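Local coordinates for predicted ATPase of the ABC class (Vibrio vulnificus, PDB 5D6A), which binds the ATP analogue AMP-PNP and, as an ABC-class ATPase, probably hydrolyses ATP, at residues T124-T129 with D550-R555. Sequence-based numbering, arbitrary orientation.
Sequences TVLDST and DLAKPR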
loop_
_atom_site.group_PDB
_atom_site.type_symbol
_atom_site.label_atom_id
_atom_site.label_comp_id
_atom_site.label_asym_id
_atom_site.label_seq_id
_atom_site.Cartn_x
_atom_site.Cartn_y
_atom_site.Cartn_z
ATOM N N THR A 124 -18.767 -2.692 9.128
ATOM C CA THR A 124 -19.358 -1.365 9.314
ATOM C C THR A 124 -20.749 -1.218 8.713
ATOM O O THR A 124 -21.174 -2.014 7.879
ATOM C CB THR A 124 -18.466 -0.259 8.706
ATOM O OG1 THR A 124 -18.256 -0.522 7.314
ATOM C CG2 THR A 124 -17.122 -0.191 9.418
ATOM N N VAL A 125 -21.446 -0.183 9.166
ATOM C CA VAL A 125 -22.771 0.161 8.684
ATOM C C VAL A 125 -22.639 1.547 8.069
ATOM O O VAL A 125 -22.519 2.543 8.782
ATOM C CB VAL A 125 -23.796 0.192 9.828
ATOM C CG1 VAL A 125 -25.171 0.594 9.304
ATOM C CG2 VAL A 125 -23.847 -1.162 10.523
ATOM N N LEU A 126 -22.650 1.608 6.742
ATOM C CA LEU A 126 -22.477 2.868 6.037
ATOM C C LEU A 126 -23.745 3.325 5.340
ATOM O O LEU A 126 -24.659 2.537 5.104
ATOM C CB LEU A 126 -21.362 2.721 4.997
ATOM C CG LEU A 126 -19.990 2.282 5.515
ATOM C CD1 LEU A 126 -19.035 2.054 4.355
ATOM C CD2 LEU A 126 -19.414 3.296 6.491
ATOM N N ASP A 127 -23.793 4.615 5.025
ATOM C CA ASP A 127 -24.907 5.199 4.297
ATOM C C ASP A 127 -24.618 4.847 2.843
ATOM O O ASP A 127 -23.941 5.586 2.138
ATOM C CB ASP A 127 -24.956 6.713 4.536
ATOM C CG ASP A 127 -26.163 7.378 3.905
ATOM O OD1 ASP A 127 -26.836 6.751 3.063
ATOM O OD2 ASP A 127 -26.431 8.546 4.249
ATOM N N SER A 128 -25.129 3.694 2.419
ATOM C CA SER A 128 -24.869 3.145 1.088
ATOM C C SER A 128 -26.021 3.227 0.100
ATOM O O SER A 128 -27.175 3.396 0.484
ATOM C CB SER A 128 -24.480 1.679 1.246
ATOM O OG SER A 128 -24.294 1.056 -0.008
ATOM N N THR A 129 -25.683 3.078 -1.183
ATOM C CA THR A 129 -26.669 3.097 -2.267
ATOM C C THR A 129 -27.166 1.696 -2.618
ATOM O O THR A 129 -28.034 1.545 -3.476
ATOM C CB THR A 129 -26.107 3.750 -3.550
ATOM O OG1 THR A 129 -24.945 3.039 -3.996
ATOM C CG2 THR A 129 -25.748 5.204 -3.295
ATOM N N ASP A 550 -22.832 0.574 -5.791
ATOM C CA ASP A 550 -21.587 0.485 -5.022
ATOM C C ASP A 550 -21.030 1.868 -4.664
ATOM O O ASP A 550 -19.900 2.219 -5.022
ATOM C CB ASP A 550 -20.546 -0.377 -5.763
ATOM C CG ASP A 550 -20.346 0.041 -7.215
ATOM O OD1 ASP A 550 -21.127 0.872 -7.722
ATOM O OD2 ASP A 550 -19.409 -0.482 -7.860
ATOM N N LEU A 551 -21.847 2.637 -3.947
ATOM C CA LEU A 551 -21.486 3.973 -3.478
ATOM C C LEU A 551 -21.885 4.131 -2.006
ATOM O O LEU A 551 -22.950 3.664 -1.588
ATOM C CB LEU A 551 -22.193 5.042 -4.312
ATOM C CG LEU A 551 -21.864 5.132 -5.804
ATOM C CD1 LEU A 551 -22.809 6.104 -6.492
ATOM C CD2 LEU A 551 -20.415 5.547 -6.021
ATOM N N ALA A 552 -21.021 4.786 -1.230
ATOM C CA ALA A 552 -21.261 5.035 0.194
ATOM C C ALA A 552 -20.885 6.476 0.518
ATOM O O ALA A 552 -19.839 6.954 0.073
ATOM C CB ALA A 552 -20.445 4.075 1.040
ATOM N N LYS A 553 -21.726 7.170 1.289
ATOM C CA LYS A 553 -21.455 8.568 1.625
ATOM C C LYS A 553 -20.092 8.733 2.281
ATOM O O LYS A 553 -19.840 8.157 3.340
ATOM C CB LYS A 553 -22.523 9.168 2.547
ATOM C CG LYS A 553 -22.184 10.602 2.962
ATOM C CD LYS A 553 -23.174 11.233 3.928
ATOM C CE LYS A 553 -24.516 11.485 3.275
ATOM N NZ LYS A 553 -25.424 12.285 4.144
ATOM N N PRO A 554 -19.209 9.526 1.652
ATOM C CA PRO A 554 -17.897 9.781 2.208
ATOM C C PRO A 554 -17.912 11.039 3.061
ATOM O O PRO A 554 -18.811 11.867 2.913
ATOM C CB PRO A 554 -17.053 10.023 0.965
ATOM C CG PRO A 554 -17.994 10.705 0.028
ATOM C CD PRO A 554 -19.374 10.185 0.343
ATOM N N ARG A 555 -16.934 11.178 3.950
ATOM C CA ARG A 555 -16.834 12.373 4.773
ATOM C C ARG A 555 -16.292 13.513 3.917
ATOM O O ARG A 555 -15.436 13.286 3.058
ATOM C CB ARG A 555 -15.884 12.159 5.944
ATOM C CG ARG A 555 -16.277 11.050 6.898
ATOM C CD ARG A 555 -15.385 11.085 8.127
ATOM N NE ARG A 555 -13.980 10.866 7.798
ATOM C CZ ARG A 555 -12.977 10.996 8.664
ATOM N NH1 ARG A 555 -13.205 11.367 9.923
ATOM N NH2 ARG A 555 -11.733 10.769 8.268
#
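S128 and A552 face each other with CA atoms 4.2 Å apart at a single beta bridge, where the runs 126-129 and 550-553 pass at a slant, their end-to-end directions 124° apart. Two backbone bonds frame the pair: K553 N gives a nearly straight bond to D127 O (2.9 Å, 168° at the hydrogen), and T129 N reaches L551 O at 2.8 Å. The same L551 oxygen also takes a weak bond from S128 OG, at 3.3 Å; this hydroxyl in turn accepts a hydrogen bond from S130 N. T129 lies obliquely across L551, its CG2 3.7 Å from L551 CB; the branch gets there by standing anti to the carbonyl carbon, which places OG1 close to the L551 backbone, where it is hydrogen-bonded to H548 O. At the other end of the bridge, on the same face, D127 and K553 are neighbours. The bend at chi3 of K553 (-68°) lays CE beside D127 OD2, at 3.6 Å, and the ammonium lies beyond it, so the salt bridge from OD2 to NZ is long, 3.9 Å. D127 OD1 is engaged by R99 of helix 92-109. On the opposite face L126 CD1 rests against A552 CB at 4.1 Å, adding an apolar touch. The bond pattern is that of a non-hydrogen-bonded pair in an antiparallel bridge, a single one between two loops, joining the ABC-class N-terminal region to the MRB1590-type C-terminal region.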